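Local coordinates for SM80.1 Vicilin (Solanum melongena, PDB 5VF5), which is a 7S vicilin with two cupin domains, probably a seed storage protein, and carries a bound copper ion, at residues G356-K369 with R378-Y391. Residues are numbered along the deposited sequence; the frame is centred on the assembly and turned at random.
Sequences GRENIWRNIDREAK and REVEEIFQKQDQSY
The helical extension of the C-terminal cupin domain is held together here by a salt-bridge network, an aromatic pair and a few hydrogen bonds between the loops that join it to the barrel. Glu381 crosses the side chains of Arg366 and Lys369 at about a right angle. Glu381 OE1 takes Arg366 NH2 at 2.9 Å on the syn lone pair, with a weak bond from NE beside it. Glu381 OE2 meets Lys369 NZ at 2.8 Å, on the anti side. The same NZ donates to the carbonyls of Trp361 and Ile364, so three acceptors grip the buried ammonium and tie the 3-10 turn to both helices. Arg378 NH1 lies over the guanidinium face of Arg366, planes 22° apart; the carboxylate probably eases this stacking of like charges.

Phe384 turns its edge to the indole face of Trp361; Phe384 CE2 lies 3.5 Å from Trp361 CD2, while Ile364 CD1 covers the opposite face. Toward the barrel, Arg357 N bonds Gln389 O at 2.9 Å. Ser390 OG accepts from Glu358 N at 2.9 Å. One water links Gly356 N to Phe384 O.

Helices 366-373 and 377-385 thus pack far from the chain centre, with Phe373 against Trp361. Tyr391 bonds through its backbone to Leu257 of strand 254-261, its ring meeting Phe220 and Phe353.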
loop_
_atom_site.group_PDB
_atom_site.type_symbol
_atom_site.label_atom_id
_atom_site.label_comp_id
_atom_site.label_asym_id
_atom_site.label_seq_id
_atom_site.Cartn_x
_atom_site.Cartn_y
_atom_site.Cartn_z
ATOM N N GLY A 356 22.090 -5.287 -16.280
ATOM C CA GLY A 356 21.865 -6.707 -16.036
ATOM C C GLY A 356 21.710 -7.462 -17.333
ATOM O O GLY A 356 21.559 -6.882 -18.412
ATOM N N ARG A 357 21.769 -8.790 -17.235
ATOM C CA ARG A 357 21.705 -9.627 -18.444
ATOM C C ARG A 357 20.434 -9.345 -19.237
ATOM O O ARG A 357 20.468 -9.192 -20.433
ATOM C CB ARG A 357 21.933 -11.094 -18.033
ATOM C CG ARG A 357 21.661 -12.074 -19.130
ATOM C CD ARG A 357 22.087 -13.458 -18.677
ATOM N NE ARG A 357 23.475 -13.744 -19.014
ATOM C CZ ARG A 357 23.919 -14.053 -20.241
ATOM N NH1 ARG A 357 23.102 -14.053 -21.301
ATOM N NH2 ARG A 357 25.206 -14.313 -20.412
ATOM N N GLU A 358 19.296 -9.277 -18.555
ATOM C CA GLU A 358 18.031 -8.870 -19.163
ATOM C C GLU A 358 17.792 -7.399 -18.918
ATOM O O GLU A 358 17.482 -7.006 -17.804
ATOM C CB GLU A 358 16.882 -9.662 -18.582
ATOM C CG GLU A 358 16.960 -11.145 -18.876
ATOM C CD GLU A 358 16.634 -11.528 -20.307
ATOM O OE1 GLU A 358 16.448 -10.690 -21.213
ATOM O OE2 GLU A 358 16.585 -12.726 -20.558
ATOM N N ASN A 359 17.946 -6.594 -19.964
ATOM C CA ASN A 359 17.741 -5.156 -19.858
ATOM C C ASN A 359 17.374 -4.582 -21.205
ATOM O O ASN A 359 17.484 -5.279 -22.211
ATOM C CB ASN A 359 18.961 -4.483 -19.241
ATOM C CG ASN A 359 20.064 -4.220 -20.223
ATOM O OD1 ASN A 359 20.166 -3.134 -20.731
ATOM N ND2 ASN A 359 20.890 -5.171 -20.456
ATOM N N ILE A 360 16.973 -3.312 -21.267
ATOM C CA ILE A 360 16.529 -2.749 -22.521
ATOM C C ILE A 360 17.578 -2.760 -23.616
ATOM O O ILE A 360 17.235 -2.858 -24.797
ATOM C CB ILE A 360 15.932 -1.358 -22.360
ATOM C CG1 ILE A 360 16.950 -0.371 -21.800
ATOM C CG2 ILE A 360 14.660 -1.457 -21.513
ATOM C CD1 ILE A 360 16.503 1.068 -21.849
ATOM N N TRP A 361 18.857 -2.670 -23.242
ATOM C CA TRP A 361 19.924 -2.592 -24.238
ATOM C C TRP A 361 20.101 -3.903 -24.994
ATOM O O TRP A 361 20.679 -3.921 -26.097
ATOM C CB TRP A 361 21.230 -2.113 -23.627
ATOM C CG TRP A 361 21.150 -0.696 -23.172
ATOM C CD1 TRP A 361 20.878 -0.262 -21.912
ATOM C CD2 TRP A 361 21.347 0.465 -23.954
ATOM N NE1 TRP A 361 20.894 1.087 -21.852
ATOM C CE2 TRP A 361 21.168 1.576 -23.102
ATOM C CE3 TRP A 361 21.643 0.696 -25.295
ATOM C CZ2 TRP A 361 21.286 2.874 -23.551
ATOM C CZ3 TRP A 361 21.759 1.994 -25.725
ATOM C CH2 TRP A 361 21.549 3.062 -24.871
ATOM N N ARG A 362 19.572 -4.990 -24.446
ATOM C CA ARG A 362 19.531 -6.274 -25.181
ATOM C C ARG A 362 18.800 -6.132 -26.510
ATOM O O ARG A 362 19.045 -6.919 -27.448
ATOM C CB ARG A 362 18.827 -7.410 -24.377
ATOM C CG ARG A 362 19.600 -7.939 -23.193
ATOM C CD ARG A 362 20.861 -8.717 -23.588
ATOM N NE ARG A 362 20.587 -9.973 -24.291
ATOM C CZ ARG A 362 20.334 -11.132 -23.696
ATOM N NH1 ARG A 362 20.317 -11.218 -22.366
ATOM N NH2 ARG A 362 20.111 -12.217 -24.438
ATOM N N ASN A 363 17.873 -5.177 -26.559
ATOM C CA ASN A 363 16.987 -4.948 -27.703
ATOM C C ASN A 363 17.345 -3.704 -28.493
ATOM O O ASN A 363 16.503 -3.184 -29.253
ATOM C CB ASN A 363 15.571 -4.956 -27.201
ATOM C CG ASN A 363 15.180 -6.316 -26.678
ATOM O OD1 ASN A 363 15.456 -7.316 -27.341
ATOM N ND2 ASN A 363 14.674 -6.383 -25.446
ATOM N N ILE A 364 18.608 -3.267 -28.350
ATOM C CA ILE A 364 19.149 -2.136 -29.108
ATOM C C ILE A 364 20.348 -2.670 -29.887
ATOM O O ILE A 364 21.189 -3.349 -29.319
ATOM C CB ILE A 364 19.505 -0.954 -28.176
ATOM C CG1 ILE A 364 18.194 -0.460 -27.537
ATOM C CG2 ILE A 364 20.216 0.143 -28.955
ATOM C CD1 ILE A 364 18.325 0.666 -26.548
ATOM N N ASP A 365 20.427 -2.340 -31.175
ATOM C CA ASP A 365 21.491 -2.876 -32.012
ATOM C C ASP A 365 22.847 -2.260 -31.734
ATOM O O ASP A 365 22.961 -1.165 -31.156
ATOM C CB ASP A 365 21.108 -2.741 -33.479
ATOM C CG ASP A 365 20.965 -1.282 -33.920
ATOM O OD1 ASP A 365 21.972 -0.683 -34.315
ATOM O OD2 ASP A 365 19.849 -0.716 -33.869
ATOM N N ARG A 366 23.879 -2.961 -32.171
ATOM C CA ARG A 366 25.246 -2.549 -31.927
ATOM C C ARG A 366 25.592 -1.189 -32.475
ATOM O O ARG A 366 26.209 -0.377 -31.803
ATOM C CB ARG A 366 26.177 -3.582 -32.516
ATOM C CG ARG A 366 27.657 -3.371 -32.242
ATOM C CD ARG A 366 28.522 -4.503 -32.835
ATOM N NE ARG A 366 28.152 -5.717 -32.159
ATOM C CZ ARG A 366 27.542 -6.766 -32.700
ATOM N NH1 ARG A 366 27.318 -6.852 -34.014
ATOM N NH2 ARG A 366 27.210 -7.775 -31.910
ATOM N N GLU A 367 25.153 -0.905 -33.688
ATOM C CA GLU A 367 25.423 0.387 -34.305
ATOM C C GLU A 367 24.751 1.575 -33.541
ATOM O O GLU A 367 25.324 2.657 -33.351
ATOM C CB GLU A 367 24.989 0.344 -35.770
ATOM C CG GLU A 367 25.760 -0.671 -36.617
ATOM C CD GLU A 367 25.307 -2.157 -36.421
ATOM O OE1 GLU A 367 24.217 -2.457 -35.776
ATOM O OE2 GLU A 367 26.043 -3.041 -36.944
ATOM N N ALA A 368 23.532 1.314 -33.046
ATOM C CA ALA A 368 22.839 2.285 -32.217
ATOM C C ALA A 368 23.558 2.489 -30.894
ATOM O O ALA A 368 23.605 3.621 -30.390
ATOM C CB ALA A 368 21.411 1.877 -31.979
ATOM N N LYS A 369 24.152 1.453 -30.329
ATOM C CA LYS A 369 24.960 1.628 -29.106
ATOM C C LYS A 369 26.188 2.470 -29.391
ATOM O O LYS A 369 26.575 3.326 -28.565
ATOM C CB LYS A 369 25.385 0.264 -28.551
ATOM C CG LYS A 369 24.238 -0.512 -27.957
ATOM C CD LYS A 369 24.646 -1.938 -27.629
ATOM C CE LYS A 369 23.506 -2.659 -26.951
ATOM N NZ LYS A 369 23.276 -4.038 -27.375
ATOM N N ARG A 378 31.207 -2.661 -30.235
ATOM C CA ARG A 378 31.610 -3.889 -29.564
ATOM C C ARG A 378 32.096 -3.621 -28.147
ATOM O O ARG A 378 31.924 -4.479 -27.264
ATOM C CB ARG A 378 32.672 -4.674 -30.368
ATOM C CG ARG A 378 32.103 -5.290 -31.645
ATOM C CD ARG A 378 33.124 -6.223 -32.283
ATOM N NE ARG A 378 32.698 -6.727 -33.572
ATOM C CZ ARG A 378 31.787 -7.681 -33.759
ATOM N NH1 ARG A 378 31.149 -8.256 -32.747
ATOM N NH2 ARG A 378 31.509 -8.066 -34.992
ATOM N N GLU A 379 32.674 -2.440 -27.914
ATOM C CA GLU A 379 33.137 -2.092 -26.590
ATOM C C GLU A 379 31.972 -1.757 -25.657
ATOM O O GLU A 379 31.956 -2.185 -24.501
ATOM C CB GLU A 379 34.104 -0.915 -26.661
ATOM C CG GLU A 379 34.733 -0.619 -25.312
ATOM C CD GLU A 379 35.835 0.398 -25.347
ATOM O OE1 GLU A 379 36.094 1.011 -26.432
ATOM O OE2 GLU A 379 36.432 0.560 -24.248
ATOM N N VAL A 380 30.972 -1.050 -26.175
ATOM C CA VAL A 380 29.774 -0.804 -25.409
ATOM C C VAL A 380 29.136 -2.122 -25.022
ATOM O O VAL A 380 28.751 -2.327 -23.866
ATOM C CB VAL A 380 28.773 0.066 -26.189
ATOM C CG1 VAL A 380 27.517 0.288 -25.348
ATOM C CG2 VAL A 380 29.353 1.425 -26.475
ATOM N N GLU A 381 29.030 -3.034 -25.999
ATOM C CA GLU A 381 28.419 -4.336 -25.739
ATOM C C GLU A 381 29.197 -5.137 -24.715
ATOM O O GLU A 381 28.611 -5.762 -23.829
ATOM C CB GLU A 381 28.170 -5.110 -27.039
ATOM C CG GLU A 381 27.063 -4.441 -27.837
ATOM C CD GLU A 381 26.394 -5.295 -28.910
ATOM O OE1 GLU A 381 27.095 -6.166 -29.478
ATOM O OE2 GLU A 381 25.155 -5.041 -29.213
ATOM N N GLU A 382 30.512 -5.105 -24.802
ATOM C CA GLU A 382 31.331 -5.790 -23.805
ATOM C C GLU A 382 30.997 -5.272 -22.396
ATOM O O GLU A 382 30.775 -6.081 -21.471
ATOM C CB GLU A 382 32.819 -5.635 -24.121
ATOM C CG GLU A 382 33.741 -6.316 -23.112
ATOM C CD GLU A 382 35.228 -6.186 -23.437
ATOM O OE1 GLU A 382 35.598 -6.166 -24.628
ATOM O OE2 GLU A 382 36.038 -6.128 -22.484
ATOM N N ILE A 383 30.902 -3.953 -22.233
ATOM C CA ILE A 383 30.652 -3.384 -20.927
ATOM C C ILE A 383 29.273 -3.776 -20.434
ATOM O O ILE A 383 29.105 -4.199 -19.304
ATOM C CB ILE A 383 30.846 -1.853 -20.940
ATOM C CG1 ILE A 383 32.327 -1.527 -21.136
ATOM C CG2 ILE A 383 30.285 -1.214 -19.674
ATOM C CD1 ILE A 383 32.573 -0.087 -21.521
ATOM N N PHE A 384 28.289 -3.718 -21.327
ATOM C CA PHE A 384 26.909 -4.057 -20.964
ATOM C C PHE A 384 26.619 -5.555 -20.679
ATOM O O PHE A 384 25.615 -5.942 -20.061
ATOM C CB PHE A 384 25.961 -3.534 -22.041
ATOM C CG PHE A 384 25.767 -2.051 -22.015
ATOM C CD1 PHE A 384 26.512 -1.229 -21.180
ATOM C CD2 PHE A 384 24.852 -1.462 -22.865
ATOM C CE1 PHE A 384 26.322 0.135 -21.168
ATOM C CE2 PHE A 384 24.665 -0.093 -22.854
ATOM C CZ PHE A 384 25.395 0.710 -21.999
ATOM N N GLN A 385 27.538 -6.406 -21.118
ATOM C CA GLN A 385 27.456 -7.844 -20.881
ATOM C C GLN A 385 28.271 -8.316 -19.679
ATOM O O GLN A 385 28.205 -9.475 -19.298
ATOM C CB GLN A 385 27.851 -8.607 -22.149
ATOM C CG GLN A 385 26.670 -8.751 -23.108
ATOM C CD GLN A 385 27.066 -8.632 -24.556
ATOM O OE1 GLN A 385 28.159 -9.051 -24.948
ATOM N NE2 GLN A 385 26.174 -8.052 -25.366
ATOM N N LYS A 386 28.998 -7.415 -19.031
ATOM C CA LYS A 386 29.785 -7.801 -17.863
ATOM C C LYS A 386 28.927 -8.309 -16.721
ATOM O O LYS A 386 29.381 -9.186 -15.958
ATOM C CB LYS A 386 30.732 -6.688 -17.390
ATOM C CG LYS A 386 31.925 -6.535 -18.309
ATOM C CD LYS A 386 32.896 -5.470 -17.838
ATOM C CE LYS A 386 34.126 -5.405 -18.727
ATOM N NZ LYS A 386 35.136 -6.436 -18.360
ATOM N N GLN A 387 27.727 -7.737 -16.569
ATOM C CA GLN A 387 26.801 -8.170 -15.536
ATOM C C GLN A 387 26.020 -9.368 -16.061
ATOM O O GLN A 387 25.077 -9.247 -16.843
ATOM C CB GLN A 387 25.864 -7.036 -15.136
ATOM C CG GLN A 387 24.850 -7.419 -14.063
ATOM C CD GLN A 387 25.502 -7.950 -12.811
ATOM O OE1 GLN A 387 25.681 -9.142 -12.676
ATOM N NE2 GLN A 387 25.892 -7.056 -11.902
ATOM N N ASP A 388 26.422 -10.540 -15.591
ATOM C CA ASP A 388 25.873 -11.840 -15.964
ATOM C C ASP A 388 24.522 -12.124 -15.318
ATOM O O ASP A 388 23.813 -13.024 -15.737
ATOM C CB ASP A 388 26.886 -12.954 -15.558
ATOM C CG ASP A 388 27.348 -12.828 -14.101
ATOM O OD1 ASP A 388 27.982 -11.796 -13.736
ATOM O OD2 ASP A 388 27.075 -13.749 -13.316
ATOM N N GLN A 389 24.203 -11.377 -14.259
ATOM C CA GLN A 389 22.976 -11.588 -13.468
ATOM C C GLN A 389 21.925 -10.573 -13.876
ATOM O O GLN A 389 22.240 -9.557 -14.508
ATOM C CB GLN A 389 23.244 -11.508 -11.959
ATOM C CG GLN A 389 24.026 -12.705 -11.404
ATOM C CD GLN A 389 23.162 -13.959 -11.266
ATOM O OE1 GLN A 389 22.230 -13.995 -10.460
ATOM N NE2 GLN A 389 23.449 -14.985 -12.080
ATOM N N SER A 390 20.685 -10.863 -13.524
ATOM C CA SER A 390 19.551 -9.962 -13.810
ATOM C C SER A 390 18.785 -9.636 -12.577
ATOM O O SER A 390 18.788 -10.394 -11.606
ATOM C CB SER A 390 18.590 -10.587 -14.835
ATOM O OG SER A 390 19.209 -10.762 -16.090
ATOM N N TYR A 391 18.178 -8.436 -12.621
ATOM C CA TYR A 391 17.119 -7.986 -11.698
ATOM C C TYR A 391 17.594 -7.578 -10.333
ATOM O O TYR A 391 17.438 -6.394 -9.936
ATOM C CB TYR A 391 15.994 -9.032 -11.569
ATOM C CG TYR A 391 15.520 -9.559 -12.896
ATOM C CD1 TYR A 391 15.176 -8.708 -13.916
ATOM C CD2 TYR A 391 15.476 -10.911 -13.136
ATOM C CE1 TYR A 391 14.777 -9.190 -15.158
ATOM C CE2 TYR A 391 15.061 -11.405 -14.359
ATOM C CZ TYR A 391 14.715 -10.558 -15.361
ATOM O OH TYR A 391 14.287 -11.067 -16.561
HETATM O O HOH W 1 24.451 -4.655 -17.757
HETATM O O HOH W 2 18.416 -7.001 -15.150
#